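Long-range contacts in uncharacterized protein (Aeropyrum pernix, PDB 3P1Z), which probably belongs to the tRNA-splicing endonuclease machinery, binding precursor tRNA or supporting its intron cleavage, although its own role is uncharacterized: residues G10-R16 / G59-G64; L17-V22 / E74-L79; Y54-R58 / G68-A72; R104-L108 / E118-L122; V134-R138 / E162-V166. All blocks are in the same frame, centred on the assembly; numbering follows the deposited sequence.

Interaction 1 of 5, residues G10-R16 / G59-G64; sequences GCKAAAR and GMLCMG
Cys-11 and Cys-62 form a disulfide beside a single backbone bridge between Ala-14 and Cys-62, a covalently locked strand-to-loop contact. It fastens strand 14-18, at the edge of the antiparallel sheet of the SEN2-like N-terminal domain, to the connection between helices 49-57 and 68-79. Cys-11 SG and Cys-62 SG are 2.0 Å apart, with the torsion about their bond at -108°. The nearest CA pairs advance together from Cys-11 with Met-60 to Ala-15 with Met-63, so the two backbones run the same way. Cys-62 is held at both its polar backbone atoms: its N gives a nearly straight bond (169°) to Ala-13 O, 3.0 Å away and in that carbonyl's plane, while its O accepts from Ala-15 N, tilted 23° from the plane. Lys-12 N adds a bond of 3.0 Å to Met-60 O, reaching it from above the carbonyl plane. Just before Met-60, Gly-59 closes helix 49-57 in a Schellman motif. Lys-12 and Met-60 lie alongside each other, pointing the same way, with NZ of Lys-12 3.7 Å from SD of Met-60. The methyl of Ala-15 meets two loop side chains: CB lies 3.7 Å from Leu-61 CD1 and 3.7 Å from Met-63 SD.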
loop_
_atom_site.group_PDB
_atom_site.type_symbol
_atom_site.label_atom_id
_atom_site.label_comp_id
_atom_site.label_asym_id
_atom_site.label_seq_id
_atom_site.Cartn_x
_atom_site.Cartn_y
_atom_site.Cartn_z
ATOM N N GLY A 10 -0.425 -6.996 48.344
ATOM C CA GLY A 10 -0.436 -7.279 46.916
ATOM C C GLY A 10 0.745 -6.742 46.117
ATOM O O GLY A 10 1.048 -7.253 45.039
ATOM N N CYS A 11 1.399 -5.700 46.629
ATOM C CA CYS A 11 2.620 -5.180 46.021
ATOM C C CYS A 11 3.790 -6.016 46.523
ATOM O O CYS A 11 3.766 -6.487 47.657
ATOM C CB CYS A 11 2.829 -3.724 46.428
ATOM S SG CYS A 11 1.306 -2.897 46.936
ATOM N N LYS A 12 4.804 -6.212 45.688
ATOM C CA LYS A 12 6.038 -6.853 46.138
ATOM C C LYS A 12 7.111 -5.796 46.392
ATOM O O LYS A 12 8.297 -6.123 46.475
ATOM C CB LYS A 12 6.548 -7.894 45.131
ATOM C CG LYS A 12 5.822 -9.225 45.153
ATOM C CD LYS A 12 6.282 -10.068 43.982
ATOM C CE LYS A 12 5.320 -11.200 43.654
ATOM N NZ LYS A 12 5.478 -11.671 42.239
ATOM N N ALA A 13 6.677 -4.539 46.518
ATOM C CA ALA A 13 7.559 -3.391 46.772
ATOM C C ALA A 13 6.858 -2.055 46.495
ATOM O O ALA A 13 5.915 -1.985 45.710
ATOM C CB ALA A 13 8.837 -3.492 45.956
ATOM N N ALA A 14 7.332 -0.989 47.132
ATOM C CA ALA A 14 6.672 0.320 47.044
ATOM C C ALA A 14 7.659 1.455 46.776
ATOM O O ALA A 14 8.725 1.522 47.392
ATOM C CB ALA A 14 5.867 0.598 48.307
ATOM N N ALA A 15 7.293 2.350 45.859
ATOM C CA ALA A 15 8.240 3.323 45.306
ATOM C C ALA A 15 7.657 4.723 45.126
ATOM O O ALA A 15 6.477 4.888 44.843
ATOM C CB ALA A 15 8.804 2.813 43.979
ATOM N N ARG A 16 8.507 5.729 45.281
ATOM C CA ARG A 16 8.090 7.117 45.138
ATOM C C ARG A 16 8.657 7.692 43.858
ATOM O O ARG A 16 9.695 7.252 43.370
ATOM C CB ARG A 16 8.609 7.955 46.293
ATOM C CG ARG A 16 10.051 8.347 46.116
ATOM C CD ARG A 16 10.417 9.540 46.967
ATOM N NE ARG A 16 11.865 9.720 46.999
ATOM C CZ ARG A 16 12.667 9.159 47.901
ATOM N NH1 ARG A 16 12.154 8.387 48.855
ATOM N NH2 ARG A 16 13.980 9.371 47.852
ATOM N N GLY A 59 1.235 -4.765 38.537
ATOM C CA GLY A 59 0.630 -4.593 39.842
ATOM C C GLY A 59 1.574 -4.955 40.977
ATOM O O GLY A 59 1.161 -4.994 42.143
ATOM N N MET A 60 2.839 -5.212 40.628
ATOM C CA MET A 60 3.875 -5.642 41.578
ATOM C C MET A 60 4.634 -4.490 42.244
ATOM O O MET A 60 5.376 -4.696 43.205
ATOM C CB MET A 60 4.904 -6.537 40.882
ATOM C CG MET A 60 4.326 -7.629 39.996
ATOM S SD MET A 60 3.392 -8.849 40.923
ATOM C CE MET A 60 1.732 -8.226 40.707
ATOM N N LEU A 61 4.477 -3.282 41.724
ATOM C CA LEU A 61 5.188 -2.149 42.291
ATOM C C LEU A 61 4.246 -0.988 42.540
ATOM O O LEU A 61 3.639 -0.442 41.627
ATOM C CB LEU A 61 6.349 -1.713 41.395
ATOM C CG LEU A 61 7.022 -0.419 41.875
ATOM C CD1 LEU A 61 7.946 -0.643 43.081
ATOM C CD2 LEU A 61 7.778 0.265 40.748
ATOM N N CYS A 62 4.113 -0.611 43.796
ATOM C CA CYS A 62 3.231 0.493 44.117
ATOM C C CYS A 62 4.029 1.780 44.056
ATOM O O CYS A 62 5.220 1.797 44.361
ATOM C CB CYS A 62 2.578 0.294 45.493
ATOM S SG CYS A 62 1.919 -1.379 45.732
ATOM N N MET A 63 3.372 2.850 43.634
ATOM C CA MET A 63 3.984 4.166 43.615
ATOM C C MET A 63 3.237 5.031 44.607
ATOM O O MET A 63 2.515 5.949 44.214
ATOM C CB MET A 63 3.898 4.789 42.219
ATOM C CG MET A 63 4.720 4.082 41.152
ATOM S SD MET A 63 6.495 4.157 41.481
ATOM C CE MET A 63 6.727 5.920 41.708
ATOM N N GLY A 64 3.406 4.718 45.895
ATOM C CA GLY A 64 2.682 5.389 46.963
ATOM C C GLY A 64 1.397 4.641 47.236
ATOM O O GLY A 64 1.423 3.449 47.557
#

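Interaction 2 of 5, residues L17-V22 / E74-L79; sequences LGVEGV and EVIAGL
Leu-17 overlaps Leu-79, the two side chains sliding past each other in opposite directions with Leu-17 CD1 3.7 Å from Leu-79 CD2. With CG anti to the backbone N (chi1 -176°), Leu-17 also sends its other methyl onto the helix backbone, CD2 lying 3.8 Å from Glu-74 O and 4.2 Å from Gly-78 CA. A side chain at Gly-78 would run into that methyl, so the glycine lets the strand come close. Leu-79 reaches into the bend between strands 14-18 and 21-26, where its CD2 approaches Gly-21 N and the bend is closed by a bond from Gly-18 N to Gly-21 O. One residue on from Gly-21, the buried Val-22 crosses Val-75 at about a right angle, their CG2 atoms 3.7 Å apart. An alanine in place of Leu-79 would probably open a gap beside Gly-21 and leave Leu-17 CD1 without its main partner. Helix 68-79 is thus seated on the hairpin through the methyls of branched side chains, consistent with cohesion that rests on shape and apolar burial rather than directional bonds.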
loop_
_atom_site.group_PDB
_atom_site.type_symbol
_atom_site.label_atom_id
_atom_site.label_comp_id
_atom_site.label_asym_id
_atom_site.label_seq_id
_atom_site.Cartn_x
_atom_site.Cartn_y
_atom_site.Cartn_z
ATOM N N LEU A 17 7.988 8.698 43.320
ATOM C CA LEU A 17 8.448 9.300 42.086
ATOM C C LEU A 17 9.183 10.591 42.384
ATOM O O LEU A 17 8.575 11.570 42.809
ATOM C CB LEU A 17 7.271 9.585 41.161
ATOM C CG LEU A 17 7.718 10.129 39.809
ATOM C CD1 LEU A 17 8.620 9.110 39.128
ATOM C CD2 LEU A 17 6.509 10.454 38.952
ATOM N N GLY A 18 10.492 10.595 42.164
ATOM C CA GLY A 18 11.273 11.810 42.307
ATOM C C GLY A 18 11.347 12.611 41.017
ATOM O O GLY A 18 10.871 12.171 39.965
ATOM N N VAL A 19 11.953 13.794 41.097
ATOM C CA VAL A 19 12.139 14.645 39.922
ATOM C C VAL A 19 12.738 13.896 38.736
ATOM O O VAL A 19 12.255 14.031 37.610
ATOM C CB VAL A 19 13.015 15.870 40.221
ATOM C CG1 VAL A 19 13.645 16.381 38.934
ATOM C CG2 VAL A 19 12.192 16.961 40.884
ATOM N N GLU A 20 13.798 13.130 38.971
ATOM C CA GLU A 20 14.296 12.245 37.922
ATOM C C GLU A 20 14.535 10.862 38.481
ATOM O O GLU A 20 15.625 10.547 38.983
ATOM C CB GLU A 20 15.579 12.755 37.265
ATOM C CG GLU A 20 15.623 12.565 35.735
ATOM C CD GLU A 20 15.410 11.114 35.247
ATOM O OE1 GLU A 20 14.917 10.947 34.101
ATOM O OE2 GLU A 20 15.729 10.152 35.989
ATOM N N GLY A 21 13.501 10.038 38.393
ATOM C CA GLY A 21 13.654 8.649 38.726
ATOM C C GLY A 21 12.642 8.131 39.713
ATOM O O GLY A 21 12.000 8.875 40.472
ATOM N N VAL A 22 12.505 6.815 39.661
ATOM C CA VAL A 22 11.693 6.068 40.592
ATOM C C VAL A 22 12.639 5.537 41.641
ATOM O O VAL A 22 13.730 5.051 41.326
ATOM C CB VAL A 22 10.977 4.893 39.906
ATOM C CG1 VAL A 22 10.371 3.959 40.949
ATOM C CG2 VAL A 22 9.913 5.417 38.965
ATOM N N GLU A 74 1.781 7.102 35.656
ATOM C CA GLU A 74 2.340 8.134 36.530
ATOM C C GLU A 74 3.824 8.315 36.278
ATOM O O GLU A 74 4.297 9.419 36.022
ATOM C CB GLU A 74 2.098 7.803 38.009
ATOM C CG GLU A 74 2.245 9.005 38.941
ATOM C CD GLU A 74 2.169 8.622 40.408
ATOM O OE1 GLU A 74 1.200 7.930 40.796
ATOM O OE2 GLU A 74 3.079 9.018 41.172
ATOM N N VAL A 75 4.552 7.217 36.375
ATOM C CA VAL A 75 5.949 7.213 36.022
ATOM C C VAL A 75 6.076 7.713 34.583
ATOM O O VAL A 75 6.839 8.645 34.302
ATOM C CB VAL A 75 6.535 5.795 36.188
ATOM C CG1 VAL A 75 7.983 5.732 35.729
ATOM C CG2 VAL A 75 6.411 5.352 37.644
ATOM N N ILE A 76 5.291 7.121 33.685
ATOM C CA ILE A 76 5.386 7.410 32.253
ATOM C C ILE A 76 5.242 8.888 31.923
ATOM O O ILE A 76 6.123 9.489 31.313
ATOM C CB ILE A 76 4.322 6.656 31.458
ATOM C CG1 ILE A 76 4.735 5.197 31.280
ATOM C CG2 ILE A 76 4.127 7.311 30.106
ATOM C CD1 ILE A 76 3.722 4.379 30.519
ATOM N N ALA A 77 4.113 9.469 32.301
ATOM C CA ALA A 77 3.928 10.894 32.110
ATOM C C ALA A 77 5.014 11.616 32.889
ATOM O O ALA A 77 5.751 12.441 32.341
ATOM C CB ALA A 77 2.546 11.327 32.579
ATOM N N GLY A 78 5.127 11.270 34.168
ATOM C CA GLY A 78 5.943 12.023 35.099
ATOM C C GLY A 78 7.351 12.255 34.605
ATOM O O GLY A 78 7.839 13.395 34.598
ATOM N N LEU A 79 7.987 11.166 34.173
ATOM C CA LEU A 79 9.395 11.168 33.794
ATOM C C LEU A 79 9.590 11.569 32.334
ATOM O O LEU A 79 10.718 11.669 31.852
ATOM C CB LEU A 79 10.013 9.789 34.068
ATOM C CG LEU A 79 9.995 9.357 35.543
ATOM C CD1 LEU A 79 10.574 7.966 35.746
ATOM C CD2 LEU A 79 10.747 10.356 36.405
#

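Interaction 3 of 5, residues Y54-R58 / G68-A72; sequences YQASR and GWAAA
Ser-57 sets its CB over one face of the Trp-69 indole, a CH-pi contact 3.7 Å from the centroid of the five-membered ring and 23° off the ring normal. CE2 of Trp-69 is the nearest ring atom to Ser-57 CB, at 3.4 Å. The serine hydroxyl turns back to its own helix: OG stands between the backbone N and the carbonyl carbon (chi1 86°), and from there it donates to a lone pair of Tyr-54 O, 2.9 Å away in the plane of that carbonyl. This bond fixes the rotation of Ser-57. One residue earlier, Ala-56 points toward the other helix, its CB lying 3.6 Å from Ala-72 N and 3.9 Å from Ala-71 CB, a meeting of small side chains. Gly-68 CA makes a CA-H...O contact with Ala-56 O. Replacing Trp-69 by an alanine would probably cost Ser-57 CB its aromatic face and leave Phe-90 without its ring partner. The contact joins the last turn of helix 49-57 to the first of helix 68-79. Helix 83-95 packs beside it: Phe-90 meets the Trp-69 ring with planes about 75° apart and also touches Ser-57, while a polar side chain of a neighbouring subunit packs on the indole.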
loop_
_atom_site.group_PDB
_atom_site.type_symbol
_atom_site.label_atom_id
_atom_site.label_comp_id
_atom_site.label_asym_id
_atom_site.label_seq_id
_atom_site.Cartn_x
_atom_site.Cartn_y
_atom_site.Cartn_z
ATOM N N TYR A 54 6.845 -0.606 34.082
ATOM C CA TYR A 54 6.456 -1.985 33.802
ATOM C C TYR A 54 5.939 -2.656 35.044
ATOM O O TYR A 54 4.796 -3.111 35.084
ATOM C CB TYR A 54 7.621 -2.815 33.277
ATOM C CG TYR A 54 7.266 -4.284 33.138
ATOM C CD1 TYR A 54 6.035 -4.667 32.629
ATOM C CD2 TYR A 54 8.160 -5.285 33.505
ATOM C CE1 TYR A 54 5.704 -5.997 32.491
ATOM C CE2 TYR A 54 7.836 -6.618 33.367
ATOM C CZ TYR A 54 6.609 -6.969 32.854
ATOM O OH TYR A 54 6.273 -8.303 32.709
ATOM N N GLN A 55 6.799 -2.736 36.055
ATOM C CA GLN A 55 6.460 -3.458 37.273
ATOM C C GLN A 55 5.199 -2.848 37.918
ATOM O O GLN A 55 4.443 -3.541 38.589
ATOM C CB GLN A 55 7.668 -3.544 38.220
ATOM C CG GLN A 55 8.848 -4.370 37.657
ATOM C CD GLN A 55 8.672 -5.884 37.820
ATOM O OE1 GLN A 55 7.607 -6.360 38.207
ATOM N NE2 GLN A 55 9.721 -6.637 37.538
ATOM N N ALA A 56 4.951 -1.563 37.671
ATOM C CA ALA A 56 3.658 -0.980 38.006
ATOM C C ALA A 56 2.520 -1.745 37.307
ATOM O O ALA A 56 1.644 -2.305 37.967
ATOM C CB ALA A 56 3.626 0.507 37.650
ATOM N N SER A 57 2.569 -1.796 35.976
ATOM C CA SER A 57 1.528 -2.418 35.145
ATOM C C SER A 57 1.301 -3.927 35.346
ATOM O O SER A 57 0.386 -4.508 34.755
ATOM C CB SER A 57 1.801 -2.138 33.657
ATOM O OG SER A 57 2.694 -3.088 33.093
ATOM N N ARG A 58 2.146 -4.567 36.144
ATOM C CA ARG A 58 1.896 -5.950 36.538
ATOM C C ARG A 58 1.230 -5.937 37.909
ATOM O O ARG A 58 0.715 -6.952 38.375
ATOM C CB ARG A 58 3.190 -6.770 36.568
ATOM C CG ARG A 58 3.648 -7.281 35.202
ATOM C CD ARG A 58 5.043 -7.890 35.275
ATOM N NE ARG A 58 5.032 -9.330 35.534
ATOM C CZ ARG A 58 5.468 -9.894 36.657
ATOM N NH1 ARG A 58 5.953 -9.142 37.640
ATOM N NH2 ARG A 58 5.412 -11.214 36.799
ATOM N N GLY A 68 -1.010 -0.315 39.807
ATOM C CA GLY A 68 -1.213 -0.727 38.435
ATOM C C GLY A 68 -1.030 0.361 37.395
ATOM O O GLY A 68 -0.201 1.251 37.544
ATOM N N TRP A 69 -1.828 0.282 36.338
ATOM C CA TRP A 69 -1.682 1.147 35.174
ATOM C C TRP A 69 -1.823 2.625 35.492
ATOM O O TRP A 69 -1.269 3.465 34.793
ATOM C CB TRP A 69 -2.641 0.716 34.062
ATOM C CG TRP A 69 -2.104 -0.436 33.297
ATOM C CD1 TRP A 69 -2.254 -1.766 33.584
ATOM C CD2 TRP A 69 -1.298 -0.369 32.129
ATOM N NE1 TRP A 69 -1.599 -2.529 32.653
ATOM C CE2 TRP A 69 -1.000 -1.694 31.749
ATOM C CE3 TRP A 69 -0.801 0.683 31.361
ATOM C CZ2 TRP A 69 -0.224 -1.989 30.625
ATOM C CZ3 TRP A 69 -0.038 0.387 30.258
ATOM C CH2 TRP A 69 0.243 -0.937 29.894
ATOM N N ALA A 70 -2.563 2.944 36.543
ATOM C CA ALA A 70 -2.636 4.316 37.012
ATOM C C ALA A 70 -1.266 4.732 37.547
ATOM O O ALA A 70 -0.911 5.913 37.532
ATOM C CB ALA A 70 -3.691 4.449 38.083
ATOM N N ALA A 71 -0.490 3.756 38.014
ATOM C CA ALA A 71 0.871 4.021 38.473
ATOM C C ALA A 71 1.832 4.050 37.289
ATOM O O ALA A 71 2.786 4.835 37.258
ATOM C CB ALA A 71 1.317 2.982 39.496
ATOM N N ALA A 72 1.570 3.189 36.312
ATOM C CA ALA A 72 2.375 3.142 35.096
ATOM C C ALA A 72 2.296 4.490 34.391
ATOM O O ALA A 72 3.313 5.107 34.074
ATOM C CB ALA A 72 1.893 2.020 34.176
#

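Interaction 4 of 5, residues R104-L108 / E118-L122; sequences RRGTL and EVLVL
Leu-108 and Glu-118 bury the most surface here, equally, followed by Val-119, and they sit in the beta hairpin of strands 107-112 and 115-123 of the tRNA-intron endonuclease C-terminal domain. Leu-108 and Val-119 make an antiparallel hydrogen-bonded pair: Leu-108 N to Val-119 O is 2.9 Å, and Val-119 N to Leu-108 O 2.8 Å in a straight bond (179°). Their side chains leave the sheet on one face, where Leu-108 CB lies 4.4 Å from Val-119 CB. Helix 83-95 covers Leu-108 and Val-121 there. Val-121 N extends the pairing to Gly-106 O, 2.9 Å away, almost in line with the C=O bond. Thr-107 and Leu-120, a non-hydrogen-bonded pair, face the other way, toward Trp-136 of helix 130-142, and Thr-107 CG2 lies 3.6 Å from Leu-120 CD1. A type II turn from Arg-104 to Thr-107 leads in, tied by Thr-107 OG1 to Arg-104 O. Glu-118, extended with CG anti to its N (chi1 171°), reaches back to that turn. The Glu-118 and Arg-104 side chains cross at about a right angle, guanidinium and carboxylate planes 43° apart, with OE1 over one face and OE2 in a salt bridge to NH1 whose geometry is uncertain; Trp-136 NE1 also lies close to OE1. Chemically the contact is mixed: backbone bonds set the register, apolar groups pack on both faces, and the ion pair probably helps hold the entry turn.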
loop_
_atom_site.group_PDB
_atom_site.type_symbol
_atom_site.label_atom_id
_atom_site.label_comp_id
_atom_site.label_asym_id
_atom_site.label_seq_id
_atom_site.Cartn_x
_atom_site.Cartn_y
_atom_site.Cartn_z
ATOM N N ARG A 104 20.586 5.472 20.814
ATOM C CA ARG A 104 19.960 6.299 19.792
ATOM C C ARG A 104 18.545 6.605 20.166
ATOM O O ARG A 104 17.885 5.813 20.850
ATOM C CB ARG A 104 19.884 5.581 18.470
ATOM C CG ARG A 104 21.152 4.996 18.005
ATOM C CD ARG A 104 20.795 3.849 17.125
ATOM N NE ARG A 104 21.839 3.625 16.151
ATOM C CZ ARG A 104 22.791 2.709 16.264
ATOM N NH1 ARG A 104 22.839 1.882 17.307
ATOM N NH2 ARG A 104 23.687 2.621 15.298
ATOM N N ARG A 105 18.071 7.747 19.680
ATOM C CA ARG A 105 16.687 8.148 19.873
ATOM C C ARG A 105 15.737 7.061 19.363
ATOM O O ARG A 105 15.887 6.557 18.231
ATOM C CB ARG A 105 16.412 9.463 19.146
ATOM C CG ARG A 105 14.958 9.928 19.198
ATOM C CD ARG A 105 14.760 11.061 20.191
ATOM N NE ARG A 105 13.438 11.684 20.079
ATOM C CZ ARG A 105 12.525 11.710 21.050
ATOM N NH1 ARG A 105 12.778 11.154 22.228
ATOM N NH2 ARG A 105 11.353 12.300 20.848
ATOM N N GLY A 106 14.781 6.691 20.220
ATOM C CA GLY A 106 13.715 5.765 19.872
ATOM C C GLY A 106 14.102 4.302 19.790
ATOM O O GLY A 106 13.438 3.519 19.114
ATOM N N THR A 107 15.173 3.920 20.475
ATOM C CA THR A 107 15.633 2.545 20.389
ATOM C C THR A 107 15.795 1.843 21.742
ATOM O O THR A 107 16.053 2.463 22.775
ATOM C CB THR A 107 16.924 2.429 19.567
ATOM O OG1 THR A 107 18.016 2.993 20.301
ATOM C CG2 THR A 107 16.767 3.160 18.242
ATOM N N LEU A 108 15.623 0.530 21.696
ATOM C CA LEU A 108 15.622 -0.327 22.847
ATOM C C LEU A 108 16.621 -1.416 22.531
ATOM O O LEU A 108 16.639 -1.930 21.421
ATOM C CB LEU A 108 14.227 -0.940 23.027
ATOM C CG LEU A 108 13.074 -0.115 23.621
ATOM C CD1 LEU A 108 11.812 -0.957 23.770
ATOM C CD2 LEU A 108 13.481 0.459 24.975
ATOM N N GLU A 118 18.568 -4.581 18.409
ATOM C CA GLU A 118 18.289 -3.164 18.557
ATOM C C GLU A 118 16.936 -2.857 17.947
ATOM O O GLU A 118 16.747 -3.013 16.743
ATOM C CB GLU A 118 19.380 -2.335 17.876
ATOM C CG GLU A 118 19.086 -0.855 17.790
ATOM C CD GLU A 118 20.256 -0.070 17.227
ATOM O OE1 GLU A 118 20.029 0.800 16.356
ATOM O OE2 GLU A 118 21.408 -0.334 17.644
ATOM N N VAL A 119 15.990 -2.423 18.770
ATOM C CA VAL A 119 14.632 -2.206 18.286
ATOM C C VAL A 119 14.306 -0.733 18.176
ATOM O O VAL A 119 14.427 0.012 19.141
ATOM C CB VAL A 119 13.556 -2.907 19.150
ATOM C CG1 VAL A 119 12.175 -2.797 18.485
ATOM C CG2 VAL A 119 13.914 -4.369 19.407
ATOM N N LEU A 120 13.874 -0.320 16.991
ATOM C CA LEU A 120 13.437 1.044 16.793
ATOM C C LEU A 120 11.935 1.044 16.900
ATOM O O LEU A 120 11.278 0.220 16.265
ATOM C CB LEU A 120 13.875 1.542 15.425
ATOM C CG LEU A 120 13.466 2.957 15.031
ATOM C CD1 LEU A 120 14.202 3.983 15.861
ATOM C CD2 LEU A 120 13.755 3.180 13.565
ATOM N N VAL A 121 11.401 1.951 17.717
ATOM C CA VAL A 121 9.960 2.064 17.942
ATOM C C VAL A 121 9.394 3.173 17.076
ATOM O O VAL A 121 9.836 4.305 17.160
ATOM C CB VAL A 121 9.626 2.371 19.422
ATOM C CG1 VAL A 121 8.120 2.320 19.672
ATOM C CG2 VAL A 121 10.340 1.407 20.346
ATOM N N LEU A 122 8.415 2.836 16.244
ATOM C CA LEU A 122 7.767 3.808 15.372
ATOM C C LEU A 122 6.267 3.771 15.590
ATOM O O LEU A 122 5.722 2.729 15.923
ATOM C CB LEU A 122 8.076 3.495 13.906
ATOM C CG LEU A 122 9.554 3.322 13.551
ATOM C CD1 LEU A 122 9.692 2.620 12.205
ATOM C CD2 LEU A 122 10.241 4.659 13.543
#

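Interaction 5 of 5, residues V134-R138 / E162-V166; sequences VEWSR and EARAV
Ser-137 aims at strand 162-166, and its rotamer places the hydroxyl between two backbone groups of that strand. With OG anti to the backbone N (chi1 168°), the oxygen donates to Ala-163 O, 2.9 Å away, although that carbonyl is less surely placed. The same OG accepts a weak bond from Ala-165 N, at 3.0 Å and 130°. One hydroxyl thus bridges the carbonyl of Ala-163 and the N-H of Ala-165, on either side of Arg-164. Around it, the methyl of Ala-165 is flanked by side chains from the same helix: Val-134 CG1 lies 4.4 Å from Ala-165 CB, and Arg-138 CG 4.3 Å from the same Ala-165 CB. Val-134 CG1 also lies against one face of the Arg-138 guanidinium. Small residues on the strand let the axes approach to 7.4 Å, crossing at almost a right angle (-91°). Helix 130-142 therefore lies across the outermost strand of this chain's mixed sheet, with Pro-147 of strand 146-152 touching Ser-137. Residues of 162-166 pair antiparallel with a strand of a neighbouring subunit, so the sheet continues over the interface, consistent with the strand-paired dimers of archaeal relatives.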
loop_
_atom_site.group_PDB
_atom_site.type_symbol
_atom_site.label_atom_id
_atom_site.label_comp_id
_atom_site.label_asym_id
_atom_site.label_seq_id
_atom_site.Cartn_x
_atom_site.Cartn_y
_atom_site.Cartn_z
ATOM N N VAL A 134 17.306 3.699 6.659
ATOM C CA VAL A 134 18.454 3.003 6.113
ATOM C C VAL A 134 19.711 3.268 6.943
ATOM O O VAL A 134 20.415 2.335 7.309
ATOM C CB VAL A 134 18.658 3.315 4.621
ATOM C CG1 VAL A 134 19.867 2.574 4.102
ATOM C CG2 VAL A 134 17.416 2.927 3.832
ATOM N N GLU A 135 19.971 4.532 7.265
ATOM C CA GLU A 135 21.124 4.896 8.093
ATOM C C GLU A 135 21.017 4.321 9.520
ATOM O O GLU A 135 22.031 4.028 10.167
ATOM C CB GLU A 135 21.311 6.424 8.127
ATOM C CG GLU A 135 21.179 7.099 6.747
ATOM C CD GLU A 135 21.336 8.627 6.777
ATOM O OE1 GLU A 135 21.731 9.173 7.834
ATOM O OE2 GLU A 135 21.063 9.276 5.734
ATOM N N TRP A 136 19.792 4.162 10.009
ATOM C CA TRP A 136 19.599 3.561 11.308
ATOM C C TRP A 136 19.970 2.082 11.258
ATOM O O TRP A 136 20.765 1.613 12.071
ATOM C CB TRP A 136 18.169 3.747 11.814
ATOM C CG TRP A 136 17.929 2.847 12.967
ATOM C CD1 TRP A 136 18.309 3.045 14.268
ATOM C CD2 TRP A 136 17.325 1.544 12.913
ATOM N NE1 TRP A 136 17.951 1.954 15.031
ATOM C CE2 TRP A 136 17.352 1.034 14.234
ATOM C CE3 TRP A 136 16.756 0.792 11.885
ATOM C CZ2 TRP A 136 16.820 -0.226 14.539
ATOM C CZ3 TRP A 136 16.234 -0.447 12.193
ATOM C CH2 TRP A 136 16.265 -0.946 13.514
ATOM N N SER A 137 19.409 1.361 10.287
ATOM C CA SER A 137 19.699 -0.062 10.098
ATOM C C SER A 137 21.173 -0.285 9.853
ATOM O O SER A 137 21.782 -1.193 10.424
ATOM C CB SER A 137 18.917 -0.629 8.910
ATOM O OG SER A 137 19.396 -1.926 8.566
ATOM N N ARG A 138 21.735 0.531 8.971
ATOM C CA ARG A 138 23.169 0.556 8.808
ATOM C C ARG A 138 23.775 0.701 10.186
ATOM O O ARG A 138 24.400 -0.238 10.694
ATOM C CB ARG A 138 23.595 1.715 7.918
ATOM C CG ARG A 138 23.841 1.311 6.471
ATOM C CD ARG A 138 23.911 2.528 5.575
ATOM N NE ARG A 138 23.768 2.191 4.164
ATOM C CZ ARG A 138 23.124 2.945 3.278
ATOM N NH1 ARG A 138 23.041 2.559 2.009
ATOM N NH2 ARG A 138 22.544 4.079 3.663
ATOM N N GLU A 162 12.447 -7.561 11.447
ATOM C CA GLU A 162 13.856 -7.360 11.159
ATOM C C GLU A 162 13.939 -6.479 9.932
ATOM O O GLU A 162 13.217 -6.691 8.967
ATOM C CB GLU A 162 14.514 -8.697 10.859
ATOM C CG GLU A 162 16.014 -8.662 10.894
ATOM C CD GLU A 162 16.606 -10.004 11.273
ATOM O OE1 GLU A 162 17.848 -10.093 11.326
ATOM O OE2 GLU A 162 15.839 -10.960 11.524
ATOM N N ALA A 163 14.818 -5.490 9.964
ATOM C CA ALA A 163 15.080 -4.651 8.794
ATOM C C ALA A 163 16.588 -4.579 8.502
ATOM O O ALA A 163 17.316 -3.836 9.150
ATOM C CB ALA A 163 14.496 -3.260 9.004
ATOM N N ARG A 164 17.051 -5.356 7.529
ATOM C CA ARG A 164 18.485 -5.435 7.243
ATOM C C ARG A 164 18.898 -4.657 6.005
ATOM O O ARG A 164 18.413 -4.937 4.912
ATOM C CB ARG A 164 18.934 -6.897 7.132
ATOM C CG ARG A 164 19.129 -7.542 8.502
ATOM C CD ARG A 164 19.556 -8.996 8.441
ATOM N NE ARG A 164 20.554 -9.241 7.409
ATOM C CZ ARG A 164 20.266 -9.728 6.206
ATOM N NH1 ARG A 164 19.006 -10.028 5.888
ATOM N NH2 ARG A 164 21.240 -9.922 5.321
ATOM N N ALA A 165 19.791 -3.687 6.170
ATOM C CA ALA A 165 20.282 -2.940 5.014
ATOM C C ALA A 165 21.384 -3.717 4.320
ATOM O O ALA A 165 22.220 -4.352 4.954
ATOM C CB ALA A 165 20.772 -1.556 5.412
ATOM N N VAL A 166 21.373 -3.674 3.002
ATOM C CA VAL A 166 22.350 -4.408 2.225
ATOM C C VAL A 166 22.639 -3.633 0.959
ATOM O O VAL A 166 21.831 -2.808 0.536
ATOM C CB VAL A 166 21.834 -5.801 1.858
ATOM C CG1 VAL A 166 21.047 -6.401 3.027
ATOM C CG2 VAL A 166 20.977 -5.734 0.594
#

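From the N terminus, interaction 1 joins 10-16 to 59-64, enclosing strands 21-26, 42-43 and 46-47 and helices 30-38 and 49-57. Interaction 2 starts next along the same strand and closes a later loop at 74-79, so the two cross, meeting where Met-63 packs on Leu-17, Val-22 and Val-75. Interaction 3, between the ends of helices 49-57 and 68-79, falls wholly within the span of interaction 2 and also crosses interaction 1. These three knit the N-terminal domain together. In series after them, interaction 4 closes a short hairpin loop and interaction 5 the span from helix 130-142 to strand 158-166; Trp-136 links the two. The centres of interactions 1 and 5 lie about 40 Å apart.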